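PDB 3GO2: putative L-alanine-DL-glutamate epimerase from Burkholderia xenovorans, which probably works as a racemase or epimerase of the mandelate racemase/muconate lactonizing enzyme family and binds magnesium ions. Local coordinates for residues E64-F69 with G297-M302; Q158-K163 with N364-I369; L189-K194 with F222-E227; L355-P360 with W375-V380. All blocks are in the same frame, centred on the assembly; numbering follows the deposited sequence.

Contacts 1 and 3 are buried, whereas contacts 2 and 4 are only partly so. Contact 1 sets a helix of the N-terminal domain against a barrel helix through rings and a charged network; contact 3 joins two loops leading into barrel helices, mostly by apolar packing and bridging waters. In contact 2 an arginine and two waters tie a helix-to-strand turn to residues 364-366, while in contact 4 two loops pair by direct backbone and threonine bonds. Contact 4 touches both neighbours: Trp-375 packs on Val-298 of contact 1, and Pro-360 on Leu-367 of contact 2. Contact 3 lies on the opposite side of the chain's centre from contacts 1 and 4.

Contact 1: residues E64-F69 with G297-M302; sequences EHERFF and GVWQSM
Gln-300 lays its side-chain amide flat on the ring of Phe-69, with the two planes 3° apart and CD of Gln-300 about over the ring centre. Lower on the same chain, CG of Gln-300 makes a CH-pi contact 4.0 Å from the Phe-69 centroid. The bend at chi2 (-44°) turns CD over the ring. From there NE2 of Gln-300 reaches OE1 of Glu-66 at 3.0 Å, using the syn lone pair of the carboxylate, which lies almost in the amide plane. NE2 also bonds Glu-92 on helix 82-103, and OE1 of Gln-300 takes a bond from Lys-303, which in turn pairs with Glu-66 OE2.

Trp-299, one residue earlier, offers a face to His-65. The imidazole comes in edge-on, a T-shaped pair with centroids 4.6 Å apart, and CE1 of His-65 stands 3.4 Å from CD2 of Trp-299. Glu-66 OE1 also approaches CD1 of the indole, at 3.3 Å. Leu-111 of a second subunit packs on Trp-299 as well.

The parent elements are helix 65-76 of the N-terminal domain and helix 298-310 of the barrel. Their short segments cross nearly perpendicularly, with axes 11.5 Å apart, and side chains bridge that distance. The contact therefore joins the two domains of the enolase-like fold. Two carboxylates, those of Glu-66 and Glu-92, converge on one amide nitrogen, with Lys-303 close by; the lysine probably offsets part of their negative charge, while the Phe-69 stack and the paired bonds fix the rotation of the Gln-300 amide.

Contact 2: residues Q158-K163 with N364-I369; sequences QFRAIK and NGELII
Arg-160 reaches across residues 364-366 with an almost straight side chain. Its CB leaves the backbone with CG anti to the carbonyl carbon (chi1 -58°), and from CG through CD to NE the chain is extended, passing beside Gly-365, whose CA lies 4.4 Å from NE. NE donates to a water (3.2 Å) that lies at the edge of the guanidinium plane and also sits 2.7 Å from Gln-158 O and from Asn-364 OD1. CG of Glu-366 lies over one face of the guanidinium, displaced toward its rim. At the tips the branches part: NH2 comes to 3.0 Å from Asn-364 O, and NH1 forms a long salt bridge with Glu-366 OE2, 3.6 Å away.

The backbone of Gln-158 ends helix 144-156 in a Schellman motif, and the chain then runs through Phe-159 and Arg-160 into strand 161-168 of the barrel. Farther along that strand, Lys-163 turns to Glu-245, a magnesium ligand. Where the turn meets 364-366, the main chains are close: CA of Gly-365 is 3.3 Å from Gln-158 O, an approach helped by glycine's lack of a side chain. A second water links them, taking the N-H of Arg-160 (2.9 Å) and donating to Gly-365 O. From Gly-365 the second segment continues into strand 366-368, where Arg-118 packs on Glu-366.

Contact 3: residues L189-K194 with F222-E227; sequences LNVDRK and FNAKPE
Leu-189 sets CB and CD1 against the 222-224 backbone and CG and CD1 against the Lys-225 side chain. CG stands anti to its own carbonyl carbon (chi1 -44°), and CD1 continues anti to CA (chi2 -177°), which carries CD1 to 3.3 Å from Phe-222 O. The same methyl meets CE of Lys-225 at 3.7 Å, where the two side chains cross at about a right angle. Lys-225 is bent at chi2 and again at chi4 (73°), the second bend turning NZ to Asn-314 of the fourth subunit. At the root of Leu-189, CB rests 3.7 Å from Asn-223 O, while the leucine's own carbonyl O receives a CA-H...O contact from Ala-224.

Both segments are approaches to helices of the (beta/alpha) barrel: 189-192 leads into helix 193-210, whose N-cap Asp-192 bonds Val-195 N through OD1, and 222-225 follows strand 215-219, which ends in the magnesium ligand Asp-219. The ring of Phe-222 lies beside Tyr-249 and Thr-270, residues of a magnesium site.

Val-191 adds a second apolar point. Its CG2, anti to the carbonyl carbon, touches Ala-224 CB at 3.8 Å. The polar links across the contact run through waters. One donates to Leu-189 O (2.7 Å) and takes the N-H of Lys-225; another donates to both Asn-190 O and Asn-223 O. A third donates to Asn-190 OD1 and Glu-227 OE1, and Glu-227 OE2 goes on to a salt bridge with Arg-340 of the fourth subunit.

Contact 4: residues L355-P360 with W375-V380; sequences LFTHAP and WGTDPV
Phe-356 and Pro-379 face each other as a single antiparallel beta bridge, a non-hydrogen-bonded pair flanked by two backbone bonds: Thr-357 N to Asp-378 O at 2.9 Å, and Val-380 N to Leu-355 O at 2.8 Å. Each member of the pair also points its CA-H at a carbonyl O across the bridge. This inner part is tight. CE1 of Phe-356 packs on CG of Pro-379, and OG1 of Thr-377, turned anti to its own backbone N (chi1 -164°), donates to His-358 O at 2.6 Å on an in-plane lone pair.

The other side of the bridge is looser and wetter. There the exposed Thr-357 accepts from Asp-378 N with OG1 at 3.0 Å, and a water sits 2.7 Å from that same OG1 while donating to Asp-378 OD2. CG2 of Thr-357 packs on CG2 of Val-380 at 3.8 Å and lies near the carbonyl of Asp-378.

On the buried side, helix 323-335 lies against Phe-356 and Thr-377. Strands 19-27 and 32-37 of the N-terminal sheet cover Pro-379, and Lys-101 of helix 82-103 holds Asp-378 OD1 in a salt bridge.

Contact 1: residues E64-F69 with G297-M302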
# COMPACT_ATOMS: atom_id res chain seq x y z
N GLU A 64 -42.10 -10.02 -0.27
CA GLU A 64 -40.77 -10.49 -0.62
C GLU A 64 -39.97 -9.41 -1.35
O GLU A 64 -39.60 -9.54 -2.53
CB GLU A 64 -40.88 -11.79 -1.44
CG GLU A 64 -41.43 -12.94 -0.60
CD GLU A 64 -41.68 -14.25 -1.32
OE1 GLU A 64 -41.30 -14.39 -2.48
OE2 GLU A 64 -42.29 -15.13 -0.67
N HIS A 65 -39.69 -8.32 -0.65
CA HIS A 65 -39.03 -7.20 -1.32
C HIS A 65 -37.57 -7.49 -1.64
O HIS A 65 -37.09 -7.09 -2.72
CB HIS A 65 -39.24 -5.86 -0.59
CG HIS A 65 -38.78 -5.81 0.84
ND1 HIS A 65 -37.48 -5.51 1.19
CD2 HIS A 65 -39.45 -6.01 2.00
CE1 HIS A 65 -37.39 -5.50 2.51
NE2 HIS A 65 -38.57 -5.79 3.04
N GLU A 66 -36.85 -8.19 -0.78
CA GLU A 66 -35.46 -8.49 -1.10
C GLU A 66 -35.35 -9.52 -2.24
O GLU A 66 -34.39 -9.50 -3.01
CB GLU A 66 -34.71 -8.91 0.14
CG GLU A 66 -33.27 -9.04 -0.07
CD GLU A 66 -32.49 -7.73 -0.11
OE1 GLU A 66 -32.98 -6.58 -0.33
OE2 GLU A 66 -31.27 -7.90 0.01
N ARG A 67 -36.36 -10.38 -2.37
CA ARG A 67 -36.43 -11.25 -3.56
C ARG A 67 -36.53 -10.41 -4.83
O ARG A 67 -35.82 -10.65 -5.83
CB ARG A 67 -37.62 -12.21 -3.48
CG ARG A 67 -37.70 -13.23 -4.62
CD ARG A 67 -39.16 -13.57 -4.94
NE ARG A 67 -39.88 -12.40 -5.45
CZ ARG A 67 -39.73 -11.87 -6.66
NH1 ARG A 67 -38.92 -12.41 -7.56
NH2 ARG A 67 -40.42 -10.79 -6.98
N PHE A 68 -37.46 -9.45 -4.84
CA PHE A 68 -37.60 -8.55 -6.00
C PHE A 68 -36.26 -7.84 -6.28
O PHE A 68 -35.82 -7.74 -7.43
CB PHE A 68 -38.71 -7.51 -5.82
CG PHE A 68 -38.57 -6.32 -6.75
CD1 PHE A 68 -38.90 -6.43 -8.08
CD2 PHE A 68 -37.98 -5.15 -6.31
CE1 PHE A 68 -38.71 -5.37 -8.96
CE2 PHE A 68 -37.79 -4.07 -7.19
CZ PHE A 68 -38.16 -4.19 -8.52
N PHE A 69 -35.63 -7.31 -5.24
CA PHE A 69 -34.39 -6.60 -5.43
C PHE A 69 -33.34 -7.52 -6.07
O PHE A 69 -32.65 -7.14 -7.03
CB PHE A 69 -33.86 -6.01 -4.12
CG PHE A 69 -32.57 -5.28 -4.31
CD1 PHE A 69 -32.56 -3.97 -4.76
CD2 PHE A 69 -31.37 -5.91 -4.10
CE1 PHE A 69 -31.36 -3.32 -4.98
CE2 PHE A 69 -30.18 -5.28 -4.36
CZ PHE A 69 -30.17 -3.97 -4.78
N GLY A 297 -33.49 3.01 -2.55
CA GLY A 297 -34.41 2.22 -1.76
C GLY A 297 -33.97 2.28 -0.31
O GLY A 297 -32.77 2.21 0.01
N VAL A 298 -34.93 2.38 0.59
CA VAL A 298 -34.60 2.45 1.99
C VAL A 298 -33.98 1.16 2.54
O VAL A 298 -33.13 1.24 3.44
CB VAL A 298 -35.87 2.89 2.82
CG1 VAL A 298 -35.69 2.64 4.31
CG2 VAL A 298 -36.19 4.36 2.53
N TRP A 299 -34.37 -0.01 2.04
CA TRP A 299 -33.81 -1.25 2.57
C TRP A 299 -32.34 -1.33 2.21
O TRP A 299 -31.50 -1.65 3.05
CB TRP A 299 -34.57 -2.47 2.04
CG TRP A 299 -34.28 -3.72 2.78
CD1 TRP A 299 -33.51 -4.76 2.38
CD2 TRP A 299 -34.75 -4.05 4.09
NE1 TRP A 299 -33.50 -5.75 3.35
CE2 TRP A 299 -34.26 -5.32 4.41
CE3 TRP A 299 -35.59 -3.41 5.00
CZ2 TRP A 299 -34.56 -5.96 5.62
CZ3 TRP A 299 -35.88 -4.05 6.18
CH2 TRP A 299 -35.37 -5.30 6.48
N GLN A 300 -32.02 -0.99 0.97
CA GLN A 300 -30.63 -0.95 0.55
C GLN A 300 -29.87 0.13 1.34
O GLN A 300 -28.70 -0.07 1.68
CB GLN A 300 -30.52 -0.69 -0.96
CG GLN A 300 -31.26 -1.68 -1.86
CD GLN A 300 -31.08 -3.12 -1.45
OE1 GLN A 300 -29.95 -3.58 -1.28
NE2 GLN A 300 -32.18 -3.84 -1.24
N SER A 301 -30.53 1.24 1.65
CA SER A 301 -29.91 2.33 2.38
C SER A 301 -29.57 1.93 3.81
O SER A 301 -28.59 2.44 4.36
CB SER A 301 -30.80 3.58 2.38
OG SER A 301 -31.02 3.97 1.04
N MET A 302 -30.35 1.03 4.41
CA MET A 302 -30.00 0.52 5.74
C MET A 302 -28.66 -0.25 5.71
O MET A 302 -27.82 -0.14 6.62
CB MET A 302 -31.13 -0.38 6.32
CG MET A 302 -32.45 0.34 6.57
SD MET A 302 -32.45 1.86 7.57
CE MET A 302 -31.98 1.09 9.15

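Contact 2: residues Q158-K163 with N364-I369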
# COMPACT_ATOMS: atom_id res chain seq x y z
N GLN A 158 -36.56 28.99 14.34
CA GLN A 158 -35.96 28.00 15.24
C GLN A 158 -35.24 26.86 14.50
O GLN A 158 -35.02 25.81 15.07
CB GLN A 158 -37.01 27.41 16.19
CG GLN A 158 -37.82 28.47 16.93
CD GLN A 158 -36.95 29.35 17.77
OE1 GLN A 158 -36.75 30.53 17.45
NE2 GLN A 158 -36.39 28.80 18.84
N PHE A 159 -34.90 27.08 13.23
CA PHE A 159 -34.07 26.09 12.52
C PHE A 159 -32.66 26.27 12.98
O PHE A 159 -32.25 27.40 13.30
CB PHE A 159 -34.26 26.19 11.01
CG PHE A 159 -35.61 25.70 10.59
CD1 PHE A 159 -36.67 26.59 10.42
CD2 PHE A 159 -35.86 24.34 10.51
CE1 PHE A 159 -37.94 26.12 10.10
CE2 PHE A 159 -37.13 23.86 10.19
CZ PHE A 159 -38.16 24.74 9.99
N ARG A 160 -31.95 25.15 13.11
CA ARG A 160 -30.64 25.13 13.74
C ARG A 160 -29.51 25.11 12.73
O ARG A 160 -28.35 25.23 13.13
CB ARG A 160 -30.51 23.89 14.60
CG ARG A 160 -31.57 23.77 15.69
CD ARG A 160 -31.60 22.37 16.25
NE ARG A 160 -32.66 22.22 17.24
CZ ARG A 160 -32.83 21.14 18.00
NH1 ARG A 160 -32.02 20.08 17.89
NH2 ARG A 160 -33.83 21.12 18.88
N ALA A 161 -29.87 24.91 11.46
CA ALA A 161 -28.89 24.80 10.37
C ALA A 161 -29.53 25.10 9.03
O ALA A 161 -30.72 24.83 8.83
CB ALA A 161 -28.25 23.43 10.35
N ILE A 162 -28.76 25.71 8.12
CA ILE A 162 -29.21 26.01 6.77
C ILE A 162 -28.11 25.63 5.78
O ILE A 162 -26.93 25.65 6.15
CB ILE A 162 -29.54 27.54 6.59
CG1 ILE A 162 -28.34 28.42 6.90
CG2 ILE A 162 -30.72 27.93 7.48
CD1 ILE A 162 -28.63 29.92 6.79
N LYS A 163 -28.49 25.29 4.55
CA LYS A 163 -27.54 24.99 3.50
C LYS A 163 -27.70 25.87 2.29
O LYS A 163 -28.81 26.03 1.80
CB LYS A 163 -27.65 23.54 3.07
CG LYS A 163 -26.46 23.09 2.21
CD LYS A 163 -26.38 21.56 1.98
CE LYS A 163 -27.31 21.03 0.90
NZ LYS A 163 -27.24 19.52 0.78
N ASN A 364 -39.33 23.24 16.85
CA ASN A 364 -38.02 23.60 17.40
C ASN A 364 -36.87 23.02 16.59
O ASN A 364 -35.93 22.46 17.14
CB ASN A 364 -37.91 23.12 18.85
CG ASN A 364 -36.67 23.69 19.58
OD1 ASN A 364 -36.14 24.73 19.22
ND2 ASN A 364 -36.22 22.99 20.63
N GLY A 365 -37.00 23.12 15.27
CA GLY A 365 -35.95 22.72 14.37
C GLY A 365 -35.84 21.23 14.13
O GLY A 365 -34.82 20.78 13.60
N GLU A 366 -36.85 20.46 14.54
CA GLU A 366 -36.79 19.00 14.38
C GLU A 366 -38.02 18.51 13.66
O GLU A 366 -39.08 19.10 13.78
CB GLU A 366 -36.71 18.28 15.71
CG GLU A 366 -35.51 18.68 16.57
CD GLU A 366 -35.38 17.82 17.80
OE1 GLU A 366 -36.38 17.66 18.51
OE2 GLU A 366 -34.29 17.28 18.04
N LEU A 367 -37.86 17.44 12.88
CA LEU A 367 -38.99 16.79 12.24
C LEU A 367 -39.58 15.76 13.18
O LEU A 367 -38.86 14.95 13.76
CB LEU A 367 -38.54 16.09 10.95
CG LEU A 367 -39.52 15.21 10.17
CD1 LEU A 367 -40.74 15.98 9.63
CD2 LEU A 367 -38.78 14.51 9.00
N ILE A 368 -40.91 15.78 13.32
CA ILE A 368 -41.61 14.80 14.15
C ILE A 368 -41.83 13.57 13.29
O ILE A 368 -42.29 13.68 12.16
CB ILE A 368 -42.99 15.35 14.58
CG1 ILE A 368 -42.83 16.62 15.39
CG2 ILE A 368 -43.81 14.27 15.30
CD1 ILE A 368 -42.07 16.45 16.60
N ILE A 369 -41.46 12.41 13.79
CA ILE A 369 -41.63 11.15 13.04
C ILE A 369 -43.04 10.65 13.25
O ILE A 369 -43.44 10.42 14.40
CB ILE A 369 -40.63 10.09 13.52
CG1 ILE A 369 -39.21 10.63 13.40
CG2 ILE A 369 -40.80 8.74 12.73
CD1 ILE A 369 -38.88 11.23 12.08
O HOH W 1 -34.13 25.07 17.50
O HOH W 2 -33.17 22.65 12.34

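Contact 3: residues L189-K194 with F222-E227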
# COMPACT_ATOMS: atom_id res chain seq x y z
N LEU A 189 -14.52 23.62 -15.18
CA LEU A 189 -14.92 23.84 -13.79
C LEU A 189 -13.82 24.56 -12.99
O LEU A 189 -13.64 24.32 -11.80
CB LEU A 189 -15.30 22.52 -13.10
CG LEU A 189 -16.19 21.56 -13.90
CD1 LEU A 189 -16.54 20.32 -13.04
CD2 LEU A 189 -17.49 22.24 -14.41
N ASN A 190 -13.10 25.48 -13.63
CA ASN A 190 -12.10 26.25 -12.90
C ASN A 190 -12.78 27.19 -11.90
O ASN A 190 -13.92 27.64 -12.12
CB ASN A 190 -11.23 27.06 -13.86
CG ASN A 190 -10.40 26.17 -14.79
OD1 ASN A 190 -9.80 25.19 -14.34
ND2 ASN A 190 -10.38 26.52 -16.09
N VAL A 191 -12.04 27.49 -10.84
CA VAL A 191 -12.41 28.45 -9.80
C VAL A 191 -11.45 29.64 -9.90
O VAL A 191 -10.24 29.47 -9.97
CB VAL A 191 -12.30 27.77 -8.42
CG1 VAL A 191 -12.47 28.79 -7.27
CG2 VAL A 191 -13.33 26.63 -8.30
N ASP A 192 -12.00 30.83 -9.93
CA ASP A 192 -11.21 32.06 -10.04
C ASP A 192 -11.57 33.03 -8.94
O ASP A 192 -12.35 32.72 -8.04
CB ASP A 192 -11.36 32.69 -11.44
CG ASP A 192 -12.79 33.09 -11.77
OD1 ASP A 192 -13.70 33.06 -10.90
OD2 ASP A 192 -13.00 33.46 -12.95
N ARG A 193 -10.95 34.20 -8.98
CA ARG A 193 -11.19 35.17 -7.95
C ARG A 193 -12.64 35.56 -7.87
O ARG A 193 -13.12 35.83 -6.77
CB ARG A 193 -10.37 36.44 -8.18
CG ARG A 193 -8.97 36.34 -7.78
CD ARG A 193 -8.35 37.73 -7.94
NE ARG A 193 -6.89 37.80 -8.04
CZ ARG A 193 -6.01 36.99 -7.47
NH1 ARG A 193 -6.38 35.91 -6.76
NH2 ARG A 193 -4.71 37.25 -7.66
N LYS A 194 -13.33 35.59 -9.00
CA LYS A 194 -14.74 35.95 -9.01
C LYS A 194 -15.57 34.98 -8.18
O LYS A 194 -16.41 35.39 -7.37
CB LYS A 194 -15.28 36.02 -10.44
CG LYS A 194 -16.71 36.53 -10.53
CD LYS A 194 -17.15 36.76 -11.96
CE LYS A 194 -18.00 35.60 -12.49
NZ LYS A 194 -18.73 35.96 -13.73
N PHE A 222 -20.89 19.27 -7.90
CA PHE A 222 -19.78 18.82 -8.73
C PHE A 222 -19.10 20.01 -9.42
O PHE A 222 -18.60 19.88 -10.53
CB PHE A 222 -20.28 17.89 -9.85
CG PHE A 222 -20.79 16.52 -9.43
CD1 PHE A 222 -19.95 15.39 -9.49
CD2 PHE A 222 -22.13 16.32 -9.14
CE1 PHE A 222 -20.45 14.12 -9.20
CE2 PHE A 222 -22.62 15.06 -8.85
CZ PHE A 222 -21.79 13.96 -8.90
N ASN A 223 -19.13 21.19 -8.79
CA ASN A 223 -18.79 22.44 -9.48
C ASN A 223 -17.33 22.83 -9.57
O ASN A 223 -17.01 23.91 -10.08
CB ASN A 223 -19.61 23.60 -8.88
CG ASN A 223 -21.08 23.44 -9.19
OD1 ASN A 223 -21.45 23.14 -10.33
ND2 ASN A 223 -21.93 23.60 -8.18
N ALA A 224 -16.43 21.96 -9.13
CA ALA A 224 -14.99 22.17 -9.35
C ALA A 224 -14.24 20.85 -9.55
O ALA A 224 -14.85 19.76 -9.56
CB ALA A 224 -14.40 22.95 -8.18
N LYS A 225 -12.93 20.99 -9.74
CA LYS A 225 -12.00 19.88 -9.64
C LYS A 225 -11.29 19.98 -8.28
O LYS A 225 -11.28 21.04 -7.65
CB LYS A 225 -11.00 19.93 -10.77
CG LYS A 225 -11.62 20.08 -12.16
CD LYS A 225 -12.58 18.97 -12.54
CE LYS A 225 -13.16 19.14 -13.96
NZ LYS A 225 -12.17 18.85 -15.06
N PRO A 226 -10.63 18.91 -7.84
CA PRO A 226 -9.86 19.01 -6.60
C PRO A 226 -9.03 20.30 -6.41
O PRO A 226 -9.05 20.92 -5.35
CB PRO A 226 -8.98 17.77 -6.67
CG PRO A 226 -9.88 16.77 -7.33
CD PRO A 226 -10.65 17.54 -8.37
N GLU A 227 -8.33 20.74 -7.45
CA GLU A 227 -7.60 22.00 -7.42
C GLU A 227 -8.48 23.14 -6.93
O GLU A 227 -8.06 23.95 -6.10
CB GLU A 227 -7.11 22.35 -8.82
CG GLU A 227 -6.43 23.72 -8.91
CD GLU A 227 -6.20 24.20 -10.33
OE1 GLU A 227 -6.69 23.57 -11.31
OE2 GLU A 227 -5.53 25.26 -10.47
O HOH W 3 -11.52 23.53 -10.25
O HOH W 4 -9.23 24.21 -11.75
O HOH W 5 -16.15 26.62 -10.59

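Contact 4: residues L355-P360 with W375-V380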
# COMPACT_ATOMS: atom_id res chain seq x y z
N LEU A 355 -51.36 17.92 -2.59
CA LEU A 355 -50.92 16.70 -3.27
C LEU A 355 -50.83 15.50 -2.36
O LEU A 355 -50.76 14.38 -2.86
CB LEU A 355 -49.54 16.92 -3.91
CG LEU A 355 -49.48 17.97 -5.01
CD1 LEU A 355 -48.03 18.27 -5.37
CD2 LEU A 355 -50.26 17.51 -6.23
N PHE A 356 -50.80 15.73 -1.05
CA PHE A 356 -50.57 14.65 -0.10
C PHE A 356 -51.58 14.67 1.04
O PHE A 356 -52.07 15.73 1.43
CB PHE A 356 -49.15 14.78 0.48
CG PHE A 356 -48.06 14.74 -0.56
CD1 PHE A 356 -47.63 13.53 -1.09
CD2 PHE A 356 -47.49 15.91 -1.05
CE1 PHE A 356 -46.63 13.48 -2.05
CE2 PHE A 356 -46.49 15.87 -2.00
CZ PHE A 356 -46.07 14.64 -2.51
N THR A 357 -51.85 13.50 1.60
CA THR A 357 -52.81 13.40 2.69
C THR A 357 -52.31 14.07 3.97
O THR A 357 -53.09 14.72 4.68
CB THR A 357 -53.20 11.95 2.97
OG1 THR A 357 -52.03 11.18 3.22
CG2 THR A 357 -54.02 11.33 1.81
N HIS A 358 -51.01 13.93 4.25
CA HIS A 358 -50.37 14.52 5.44
C HIS A 358 -49.10 15.28 5.11
O HIS A 358 -48.35 14.90 4.21
CB HIS A 358 -50.01 13.42 6.45
CG HIS A 358 -51.18 12.63 6.91
ND1 HIS A 358 -52.07 13.10 7.87
CD2 HIS A 358 -51.64 11.41 6.54
CE1 HIS A 358 -53.01 12.19 8.06
NE2 HIS A 358 -52.77 11.15 7.28
N ALA A 359 -48.87 16.35 5.86
CA ALA A 359 -47.68 17.16 5.71
C ALA A 359 -46.74 16.91 6.89
O ALA A 359 -47.18 16.69 8.02
CB ALA A 359 -48.07 18.66 5.68
N PRO A 360 -45.43 16.98 6.64
CA PRO A 360 -44.49 16.87 7.74
C PRO A 360 -44.65 17.99 8.75
O PRO A 360 -44.99 19.11 8.39
CB PRO A 360 -43.11 17.01 7.08
CG PRO A 360 -43.35 17.29 5.69
CD PRO A 360 -44.78 17.21 5.35
N TRP A 375 -45.34 4.96 5.17
CA TRP A 375 -44.41 6.07 5.24
C TRP A 375 -44.91 7.24 6.06
O TRP A 375 -44.11 7.95 6.67
CB TRP A 375 -44.05 6.58 3.84
CG TRP A 375 -43.29 5.60 2.99
CD1 TRP A 375 -43.63 5.22 1.73
CD2 TRP A 375 -42.04 4.96 3.29
NE1 TRP A 375 -42.70 4.33 1.23
CE2 TRP A 375 -41.71 4.15 2.17
CE3 TRP A 375 -41.16 4.99 4.38
CZ2 TRP A 375 -40.53 3.37 2.13
CZ3 TRP A 375 -39.98 4.20 4.32
CH2 TRP A 375 -39.70 3.41 3.22
N GLY A 376 -46.24 7.45 6.07
CA GLY A 376 -46.81 8.57 6.84
C GLY A 376 -47.58 9.59 6.03
O GLY A 376 -48.15 10.53 6.57
N THR A 377 -47.57 9.44 4.70
CA THR A 377 -48.39 10.30 3.83
C THR A 377 -48.63 9.56 2.52
O THR A 377 -47.83 8.72 2.13
CB THR A 377 -47.72 11.66 3.62
OG1 THR A 377 -48.65 12.61 3.10
CG2 THR A 377 -46.52 11.56 2.65
N ASP A 378 -49.75 9.85 1.86
CA ASP A 378 -50.11 9.27 0.58
C ASP A 378 -50.32 10.39 -0.43
O ASP A 378 -50.93 11.41 -0.12
CB ASP A 378 -51.43 8.50 0.69
CG ASP A 378 -51.32 7.27 1.56
OD1 ASP A 378 -50.29 6.55 1.47
OD2 ASP A 378 -52.30 7.00 2.31
N PRO A 379 -49.79 10.23 -1.64
CA PRO A 379 -50.21 11.11 -2.73
C PRO A 379 -51.71 10.98 -2.95
O PRO A 379 -52.29 9.92 -2.71
CB PRO A 379 -49.42 10.59 -3.95
CG PRO A 379 -48.29 9.81 -3.34
CD PRO A 379 -48.82 9.21 -2.10
N VAL A 380 -52.31 12.07 -3.40
CA VAL A 380 -53.76 12.13 -3.65
C VAL A 380 -54.00 12.16 -5.16
O VAL A 380 -53.62 13.12 -5.84
CB VAL A 380 -54.38 13.35 -2.97
CG1 VAL A 380 -55.92 13.43 -3.26
CG2 VAL A 380 -54.10 13.29 -1.43
O HOH W 6 -52.55 8.77 4.33